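Local coordinates for protein beta-galactosidase/beta-glucuronidase (Faecalibacterium prausnitzii L2-6, PDB 6MVF) that binds flavin mononucleotide and, as a glycoside hydrolase of family 2, probably cleaves beta-glucuronides, at residues 275-280 with 287-292; 295-300 with 525-530; 346-351 with 388-393. All coordinates share one frame; numbering follows the deposited sequence.

Contact 1: residues 275-280 with 287-292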
loop_
_atom_site.group_PDB
_atom_site.type_symbol
_atom_site.label_atom_id
_atom_site.label_comp_id
_atom_site.label_asym_id
_atom_site.label_seq_id
_atom_site.Cartn_x
_atom_site.Cartn_y
_atom_site.Cartn_z
ATOM N N GLY A 275 18.913 -20.684 4.743
ATOM C CA GLY A 275 19.150 -21.232 3.426
ATOM C C GLY A 275 19.993 -22.485 3.521
ATOM O O GLY A 275 20.762 -22.672 4.464
ATOM N N VAL A 276 19.830 -23.350 2.521
ATOM C CA VAL A 276 20.547 -24.616 2.426
ATOM C C VAL A 276 21.673 -24.451 1.406
ATOM O O VAL A 276 21.421 -24.297 0.207
ATOM C CB VAL A 276 19.602 -25.760 2.026
ATOM C CG1 VAL A 276 20.260 -27.101 2.273
ATOM C CG2 VAL A 276 18.272 -25.639 2.771
ATOM N N ARG A 277 22.921 -24.494 1.866
ATOM C CA ARG A 277 24.050 -24.492 0.947
ATOM C C ARG A 277 25.235 -25.140 1.627
ATOM O O ARG A 277 25.368 -25.088 2.847
ATOM C CB ARG A 277 24.444 -23.082 0.476
ATOM C CG ARG A 277 25.210 -22.251 1.477
ATOM C CD ARG A 277 24.272 -21.607 2.449
ATOM N NE ARG A 277 24.953 -20.848 3.488
ATOM C CZ ARG A 277 25.521 -21.404 4.552
ATOM N NH1 ARG A 277 25.506 -22.734 4.677
ATOM N NH2 ARG A 277 26.115 -20.638 5.474
ATOM N N SER A 278 26.090 -25.746 0.817
ATOM C CA SER A 278 27.429 -26.134 1.222
ATOM C C SER A 278 28.415 -25.425 0.305
ATOM O O SER A 278 28.049 -24.942 -0.770
ATOM C CB SER A 278 27.623 -27.652 1.157
ATOM O OG SER A 278 27.275 -28.161 -0.125
ATOM N N TYR A 279 29.670 -25.354 0.743
ATOM C CA TYR A 279 30.652 -24.574 0.008
ATOM C C TYR A 279 32.053 -24.979 0.445
ATOM O O TYR A 279 32.270 -25.440 1.568
ATOM C CB TYR A 279 30.434 -23.056 0.185
ATOM C CG TYR A 279 30.516 -22.544 1.614
ATOM C CD1 TYR A 279 29.408 -22.572 2.451
ATOM C CD2 TYR A 279 31.697 -22.005 2.117
ATOM C CE1 TYR A 279 29.468 -22.104 3.756
ATOM C CE2 TYR A 279 31.768 -21.528 3.428
ATOM C CZ TYR A 279 30.640 -21.581 4.242
ATOM O OH TYR A 279 30.685 -21.106 5.536
ATOM N N THR A 280 33.004 -24.795 -0.466
ATOM C CA THR A 280 34.386 -25.169 -0.237
ATOM C C THR A 280 35.276 -24.077 -0.806
ATOM O O THR A 280 34.908 -23.398 -1.773
ATOM C CB THR A 280 34.709 -26.532 -0.881
ATOM O OG1 THR A 280 34.248 -26.537 -2.238
ATOM C CG2 THR A 280 34.006 -27.668 -0.134
ATOM N N PHE A 287 36.659 -20.749 -4.835
ATOM C CA PHE A 287 35.391 -20.924 -4.136
ATOM C C PHE A 287 34.402 -21.738 -4.972
ATOM O O PHE A 287 34.279 -21.534 -6.184
ATOM C CB PHE A 287 34.787 -19.559 -3.780
ATOM C CG PHE A 287 33.461 -19.639 -3.106
ATOM C CD1 PHE A 287 33.378 -19.829 -1.746
ATOM C CD2 PHE A 287 32.289 -19.528 -3.838
ATOM C CE1 PHE A 287 32.157 -19.908 -1.132
ATOM C CE2 PHE A 287 31.066 -19.604 -3.231
ATOM C CZ PHE A 287 30.998 -19.800 -1.875
ATOM N N SER A 288 33.712 -22.670 -4.313
ATOM C CA SER A 288 32.596 -23.413 -4.884
ATOM C C SER A 288 31.429 -23.335 -3.924
ATOM O O SER A 288 31.613 -23.386 -2.705
ATOM C CB SER A 288 32.899 -24.906 -5.111
ATOM O OG SER A 288 34.102 -25.116 -5.817
ATOM N N ILE A 289 30.220 -23.253 -4.458
ATOM C CA ILE A 289 29.034 -23.371 -3.625
ATOM C C ILE A 289 28.118 -24.403 -4.264
ATOM O O ILE A 289 27.927 -24.394 -5.486
ATOM C CB ILE A 289 28.337 -22.014 -3.425
ATOM C CG1 ILE A 289 27.072 -22.192 -2.581
ATOM C CG2 ILE A 289 28.079 -21.351 -4.756
ATOM C CD1 ILE A 289 26.504 -20.867 -2.061
ATOM N N ASN A 290 27.620 -25.340 -3.449
ATOM C CA ASN A 290 26.723 -26.400 -3.923
ATOM C C ASN A 290 27.339 -27.171 -5.084
ATOM O O ASN A 290 26.643 -27.547 -6.029
ATOM C CB ASN A 290 25.349 -25.839 -4.324
ATOM C CG ASN A 290 24.605 -25.209 -3.146
ATOM O OD1 ASN A 290 24.678 -25.708 -2.019
ATOM N ND2 ASN A 290 23.902 -24.101 -3.397
ATOM N N GLY A 291 28.660 -27.363 -5.037
ATOM C CA GLY A 291 29.351 -28.182 -6.007
ATOM C C GLY A 291 29.737 -27.508 -7.307
ATOM O O GLY A 291 30.287 -28.175 -8.190
ATOM N N GLU A 292 29.475 -26.223 -7.471
ATOM C CA GLU A 292 29.817 -25.526 -8.700
ATOM C C GLU A 292 30.891 -24.487 -8.414
ATOM O O GLU A 292 30.762 -23.698 -7.470
ATOM C CB GLU A 292 28.585 -24.866 -9.322
ATOM C CG GLU A 292 28.904 -24.106 -10.592
ATOM C CD GLU A 292 27.686 -23.843 -11.460
ATOM O OE1 GLU A 292 26.693 -24.603 -11.341
ATOM O OE2 GLU A 292 27.726 -22.873 -12.260
HETATM O O HOH W 1 24.899 -28.424 -1.673
HETATM O O HOH W 2 30.874 -26.915 -3.088
HETATM O O HOH W 3 36.791 -25.270 -4.249
#
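Tyr279 and Ile289 form an antiparallel, non-hydrogen-bonded pair in a beta hairpin, and Thr280 and Ser288 follow as a hydrogen-bonded pair. Evidence for the register is a reciprocal backbone exchange, Thr280 N to Ser288 O (3.0 Å) and Ser288 N to Thr280 O (2.9 Å). Beyond the strands, Asn290 N still reaches Ser278 O at 2.7 Å. Asn290 is the second residue of the type I' turn that runs from Ile289 to Glu292, and its positive phi, 55°, is the left-handed backbone such a turn needs there.

The side chain of Arg277 can be traced outward. Its CB lies beside Asn290 OD1 and Ile289 CD1, and its CG is 4.0 Å from that same Ile289 CD1. A bend at chi2 (-82°) carries the rest away from 287-292: NE bonds to Pro389 O, NH2 makes a weak hydrogen bond to Ile391 O, and the guanidinium has Tyr279 CE1 over one face, toward the rim. Tyr279 CB also meets Phe287 CE1 at 3.8 Å.

With an alanine in place of Asn290, Ser278 N and Trp246 O, which the side-chain amide now joins, would probably each lose a hydrogen-bonding partner. Asn290 OD1 accepts from Ser278 N at 3.2 Å and also from a water that is bonded to Ser278 OG.

Contact 2: residues 295-300 with 525-530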
loop_
_atom_site.group_PDB
_atom_site.type_symbol
_atom_site.label_atom_id
_atom_site.label_comp_id
_atom_site.label_asym_id
_atom_site.label_seq_id
_atom_site.Cartn_x
_atom_site.Cartn_y
_atom_site.Cartn_z
ATOM N N PRO A 295 33.795 -18.265 -8.741
ATOM C CA PRO A 295 34.708 -17.259 -8.178
ATOM C C PRO A 295 33.917 -16.114 -7.551
ATOM O O PRO A 295 32.938 -15.631 -8.127
ATOM C CB PRO A 295 35.530 -16.806 -9.393
ATOM C CG PRO A 295 35.483 -17.967 -10.341
ATOM C CD PRO A 295 34.093 -18.557 -10.157
ATOM N N LEU A 296 34.322 -15.721 -6.332
ATOM C CA LEU A 296 33.699 -14.610 -5.614
ATOM C C LEU A 296 34.314 -13.287 -6.063
ATOM O O LEU A 296 35.505 -13.042 -5.842
ATOM C CB LEU A 296 33.865 -14.786 -4.107
ATOM C CG LEU A 296 33.077 -15.940 -3.472
ATOM C CD1 LEU A 296 32.975 -15.751 -1.980
ATOM C CD2 LEU A 296 31.670 -16.087 -4.107
ATOM N N ARG A 297 33.510 -12.434 -6.692
ATOM C CA ARG A 297 33.963 -11.144 -7.200
ATOM C C ARG A 297 33.005 -10.068 -6.701
ATOM O O ARG A 297 31.841 -10.013 -7.125
ATOM C CB ARG A 297 34.046 -11.158 -8.732
ATOM C CG ARG A 297 34.968 -12.248 -9.308
ATOM C CD ARG A 297 36.421 -12.086 -8.783
ATOM N NE ARG A 297 37.374 -13.040 -9.347
ATOM C CZ ARG A 297 37.952 -14.031 -8.665
ATOM N NH1 ARG A 297 37.682 -14.227 -7.381
ATOM N NH2 ARG A 297 38.804 -14.841 -9.272
ATOM N N GLY A 298 33.475 -9.221 -5.793
ATOM C CA GLY A 298 32.578 -8.257 -5.196
ATOM C C GLY A 298 33.222 -7.038 -4.570
ATOM O O GLY A 298 34.216 -6.507 -5.079
ATOM N N VAL A 299 32.634 -6.570 -3.464
ATOM C CA VAL A 299 32.915 -5.245 -2.923
ATOM C C VAL A 299 32.822 -5.306 -1.403
ATOM O O VAL A 299 32.292 -6.253 -0.824
ATOM C CB VAL A 299 31.937 -4.172 -3.497
ATOM C CG1 VAL A 299 31.957 -4.165 -5.005
ATOM C CG2 VAL A 299 30.521 -4.428 -3.041
ATOM N N SER A 300 33.357 -4.282 -0.757
ATOM C CA SER A 300 33.115 -4.011 0.650
ATOM C C SER A 300 32.113 -2.878 0.758
ATOM O O SER A 300 31.894 -2.134 -0.203
ATOM C CB SER A 300 34.413 -3.650 1.368
ATOM O OG SER A 300 35.302 -4.768 1.372
ATOM N N PRO A 525 41.084 -17.670 -11.171
ATOM C CA PRO A 525 39.949 -18.194 -10.394
ATOM C C PRO A 525 40.347 -18.758 -9.050
ATOM O O PRO A 525 39.480 -18.867 -8.174
ATOM C CB PRO A 525 39.359 -19.279 -11.305
ATOM C CG PRO A 525 40.402 -19.549 -12.325
ATOM C CD PRO A 525 41.199 -18.307 -12.492
ATOM N N TRP A 526 41.627 -19.095 -8.847
ATOM C CA TRP A 526 42.106 -19.584 -7.556
ATOM C C TRP A 526 42.150 -18.491 -6.483
ATOM O O TRP A 526 42.402 -18.801 -5.312
ATOM C CB TRP A 526 43.486 -20.233 -7.738
ATOM C CG TRP A 526 44.453 -19.371 -8.522
ATOM C CD1 TRP A 526 44.675 -19.403 -9.872
ATOM C CD2 TRP A 526 45.305 -18.341 -8.001
ATOM N NE1 TRP A 526 45.607 -18.460 -10.222
ATOM C CE2 TRP A 526 46.016 -17.797 -9.094
ATOM C CE3 TRP A 526 45.531 -17.827 -6.724
ATOM C CZ2 TRP A 526 46.949 -16.757 -8.945
ATOM C CZ3 TRP A 526 46.458 -16.794 -6.573
ATOM C CH2 TRP A 526 47.156 -16.273 -7.679
ATOM N N ILE A 527 41.933 -17.226 -6.847
ATOM C CA ILE A 527 41.649 -16.183 -5.864
ATOM C C ILE A 527 40.227 -16.420 -5.376
ATOM O O ILE A 527 39.273 -16.294 -6.147
ATOM C CB ILE A 527 41.798 -14.782 -6.464
ATOM C CG1 ILE A 527 43.247 -14.539 -6.927
ATOM C CG2 ILE A 527 41.329 -13.726 -5.455
ATOM C CD1 ILE A 527 44.230 -14.260 -5.811
ATOM N N TRP A 528 40.075 -16.810 -4.113
ATOM C CA TRP A 528 38.766 -17.306 -3.711
ATOM C C TRP A 528 37.749 -16.172 -3.655
ATOM O O TRP A 528 36.578 -16.384 -4.002
ATOM C CB TRP A 528 38.848 -18.076 -2.380
ATOM C CG TRP A 528 39.336 -17.285 -1.223
ATOM C CD1 TRP A 528 40.633 -17.078 -0.867
ATOM C CD2 TRP A 528 38.536 -16.588 -0.255
ATOM N NE1 TRP A 528 40.695 -16.292 0.257
ATOM C CE2 TRP A 528 39.422 -15.971 0.650
ATOM C CE3 TRP A 528 37.156 -16.419 -0.073
ATOM C CZ2 TRP A 528 38.977 -15.193 1.722
ATOM C CZ3 TRP A 528 36.708 -15.665 0.996
ATOM C CH2 TRP A 528 37.615 -15.051 1.878
ATOM N N ALA A 529 38.184 -14.966 -3.268
ATOM C CA ALA A 529 37.319 -13.791 -3.265
ATOM C C ALA A 529 38.167 -12.527 -3.335
ATOM O O ALA A 529 39.161 -12.407 -2.620
ATOM C CB ALA A 529 36.428 -13.753 -2.019
ATOM N N SER A 530 37.759 -11.594 -4.187
ATOM C CA SER A 530 38.286 -10.239 -4.231
ATOM C C SER A 530 37.179 -9.253 -3.865
ATOM O O SER A 530 36.011 -9.445 -4.235
ATOM C CB SER A 530 38.852 -9.906 -5.623
ATOM O OG SER A 530 37.889 -10.123 -6.644
HETATM O O HOH W 4 36.540 -7.603 -6.698
#
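The guanidinium of Arg297 meets Ile527 O at its edge and in its plane, while one of its faces has Pro295 CB 3.7 Å above the centre of the group. The indole of Trp528 carries Ala529 CB over one face, offset toward the rim.

At the Arg297 edge, NH1 donates to two carbonyls. The bond from Arg297 NH1 to Ile527 O is 2.9 Å long and nearly straight (168°), although the donor stands above the plane of that carbonyl. The bond from NH1 back to Leu296 O lies close to the guanidinium plane. With chi1 at -58° and chi2 at -59°, the chain folds back over its own strand, which brings NH1 to this neighbouring carbonyl; NH2 is bonded to Phe521 O. Leu296 O is therefore gripped twice, since Ser530 N reaches it from the opposite face at 3.1 Å.

The backbone pattern is that of parallel strands. Gly298 N donates to Ser530 O (3.0 Å), continuing the bond at Leu296 O, whereas Leu296 N to Trp528 O is weak. On one side of the sheet Leu296 CB packs against Ala529 CB at 3.5 Å; on the other, Arg297 CD lies beside Ser530 OG. A water bonded to both Ser530 OG and Gly298 O bridges the strands.

The pairing joins the first and last strands of the eight-stranded TIM barrel, 292-300 and 529-532, and so closes the ring. Ser530 and Ile527 touch Phe521 of helix 507-522, and Ile527 also packs on Leu470 of helix 466-476. Across the opposite edge of strand 292-300 lies strand 331-334, reached by Leu296 through Thr331.

Contact 3: residues 346-351 with 388-393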
loop_
_atom_site.group_PDB
_atom_site.type_symbol
_atom_site.label_atom_id
_atom_site.label_comp_id
_atom_site.label_asym_id
_atom_site.label_seq_id
_atom_site.Cartn_x
_atom_site.Cartn_y
_atom_site.Cartn_z
ATOM N N ALA A 346 18.845 -8.378 3.772
ATOM C CA ALA A 346 18.963 -8.066 2.350
ATOM C C ALA A 346 19.951 -8.983 1.632
ATOM O O ALA A 346 19.736 -9.327 0.465
ATOM C CB ALA A 346 19.379 -6.615 2.154
ATOM N N CYS A 347 21.026 -9.402 2.299
ATOM C CA CYS A 347 21.970 -10.321 1.659
ATOM C C CYS A 347 21.394 -11.728 1.511
ATOM O O CYS A 347 21.575 -12.374 0.469
ATOM C CB CYS A 347 23.271 -10.352 2.453
ATOM S SG CYS A 347 24.181 -8.835 2.221
ATOM N N ASP A 348 20.743 -12.234 2.559
ATOM C CA ASP A 348 20.054 -13.512 2.467
ATOM C C ASP A 348 19.052 -13.513 1.317
ATOM O O ASP A 348 18.911 -14.511 0.593
ATOM C CB ASP A 348 19.323 -13.818 3.787
ATOM C CG ASP A 348 20.267 -13.945 5.012
ATOM O OD1 ASP A 348 21.451 -14.333 4.882
ATOM O OD2 ASP A 348 19.798 -13.676 6.138
ATOM N N GLU A 349 18.336 -12.403 1.135
ATOM C CA GLU A 349 17.237 -12.400 0.173
ATOM C C GLU A 349 17.715 -12.126 -1.245
ATOM O O GLU A 349 17.232 -12.757 -2.188
ATOM C CB GLU A 349 16.172 -11.388 0.595
ATOM C CG GLU A 349 15.334 -11.911 1.751
ATOM C CD GLU A 349 15.032 -10.851 2.810
ATOM O OE1 GLU A 349 14.907 -9.649 2.428
ATOM O OE2 GLU A 349 14.928 -11.235 4.019
ATOM N N LEU A 350 18.662 -11.203 -1.426
ATOM C CA LEU A 350 19.154 -10.923 -2.764
ATOM C C LEU A 350 20.261 -11.872 -3.199
ATOM O O LEU A 350 20.539 -11.964 -4.400
ATOM C CB LEU A 350 19.626 -9.471 -2.857
ATOM C CG LEU A 350 18.480 -8.472 -2.633
ATOM C CD1 LEU A 350 18.961 -7.035 -2.661
ATOM C CD2 LEU A 350 17.416 -8.654 -3.685
ATOM N N GLY A 351 20.885 -12.589 -2.259
ATOM C CA GLY A 351 21.919 -13.550 -2.590
ATOM C C GLY A 351 23.300 -12.963 -2.813
ATOM O O GLY A 351 23.667 -12.630 -3.946
ATOM N N HIS A 388 21.923 -16.607 9.388
ATOM C CA HIS A 388 21.962 -16.006 8.060
ATOM C C HIS A 388 22.673 -16.898 7.050
ATOM O O HIS A 388 23.880 -17.134 7.199
ATOM C CB HIS A 388 22.674 -14.676 8.126
ATOM C CG HIS A 388 21.968 -13.651 8.948
ATOM N ND1 HIS A 388 20.783 -13.064 8.549
ATOM C CD2 HIS A 388 22.294 -13.080 10.131
ATOM C CE1 HIS A 388 20.409 -12.177 9.454
ATOM N NE2 HIS A 388 21.302 -12.177 10.430
ATOM N N PRO A 389 21.995 -17.396 6.002
ATOM C CA PRO A 389 22.712 -18.222 5.012
ATOM C C PRO A 389 23.719 -17.430 4.195
ATOM O O PRO A 389 24.659 -18.028 3.652
ATOM C CB PRO A 389 21.587 -18.789 4.132
ATOM C CG PRO A 389 20.454 -17.818 4.269
ATOM C CD PRO A 389 20.555 -17.277 5.683
ATOM N N SER A 390 23.567 -16.104 4.113
ATOM C CA SER A 390 24.479 -15.322 3.288
ATOM C C SER A 390 25.873 -15.262 3.907
ATOM O O SER A 390 26.858 -15.072 3.190
ATOM C CB SER A 390 23.920 -13.907 3.060
ATOM O OG SER A 390 23.913 -13.140 4.267
ATOM N N ILE A 391 25.984 -15.412 5.221
ATOM C CA ILE A 391 27.286 -15.307 5.875
ATOM C C ILE A 391 28.043 -16.613 5.671
ATOM O O ILE A 391 27.612 -17.673 6.135
ATOM C CB ILE A 391 27.142 -14.967 7.371
ATOM C CG1 ILE A 391 26.415 -13.623 7.522
ATOM C CG2 ILE A 391 28.522 -14.951 8.049
ATOM C CD1 ILE A 391 26.252 -13.123 8.945
ATOM N N LEU A 392 29.168 -16.542 4.961
ATOM C CA LEU A 392 30.003 -17.720 4.737
ATOM C C LEU A 392 31.343 -17.675 5.470
ATOM O O LEU A 392 31.886 -18.729 5.806
ATOM C CB LEU A 392 30.254 -17.921 3.237
ATOM C CG LEU A 392 29.055 -17.896 2.284
ATOM C CD1 LEU A 392 29.492 -18.427 0.940
ATOM C CD2 LEU A 392 27.876 -18.691 2.824
ATOM N N PHE A 393 31.855 -16.486 5.780
ATOM C CA PHE A 393 33.156 -16.318 6.397
ATOM C C PHE A 393 33.069 -15.372 7.591
ATOM O O PHE A 393 32.461 -14.300 7.503
ATOM C CB PHE A 393 34.141 -15.782 5.365
ATOM C CG PHE A 393 34.030 -16.445 4.024
ATOM C CD1 PHE A 393 34.795 -17.570 3.722
ATOM C CD2 PHE A 393 33.187 -15.934 3.051
ATOM C CE1 PHE A 393 34.709 -18.190 2.471
ATOM C CE2 PHE A 393 33.087 -16.536 1.812
ATOM C CZ PHE A 393 33.857 -17.673 1.515
#
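Asp348 reaches from the helix to His388 and Ser390 with both carboxylate oxygens, and it carries the largest share of the buried surface. His388 ND1 donates to the syn lone pair of Asp348 OD2 at 2.7 Å, with an N-H...O angle of 167°. The oxygen lies in the imidazole plane, and ring and carboxylate planes are only 28° apart, so the two flat groups meet edge to edge.

The other oxygen accepts twice from one residue. Ser390 N approaches Asp348 OD1 nearly along its C-O axis, at 2.9 Å from N to OD1. Ser390 OG comes to Asp348 OD1 from above the carboxylate plane at 2.8 Å. A chi1 of 68° sets that hydroxyl between its own backbone N and carbonyl carbon, and also places OG 3.4 Å from Cys347 CB. Pro389 CD lies alongside the carboxylate, so three consecutive residues touch it.

Outside this tight centre the segments diverge. Ala346 and Leu350 turn to helix 314-327, and Ile391 to Phe393 run off along their strand. The five touching residues are all buried, whereas Glu349 and Leu350, on the helix beyond them, are partly exposed. His388 NE2 is bonded to Gln341 OE1, at the start of the same helix.

The arrangement is a His-carboxylate hydrogen bond that ties the C-terminal end of helix 341-350 to the type I turn leading into strand 391-398 of the TIM barrel.

In the fold
All three contacts reach the sheet of the TIM barrel, with centres 13 to 16 Å apart. Contact 1 packs against contact 2 where Phe287 CD2 meets Leu296 CD2 at 3.5 Å, and strand 286-289 leads through a tight turn into strand 292-300. Toward contact 3 the hairpin sends Tyr279 OH to Leu392 O in a weak hydrogen bond of 2.7 Å. Contacts 2 and 3 join through aromatic rings, Trp528 CZ3 lying 3.5 Å from Phe393 CZ. In the chain, contact 3 falls between the two segments of contact 2. None is at an annotated site: the side chains of His388 and Arg277 lie about 10 and 12 Å from the bound FMN.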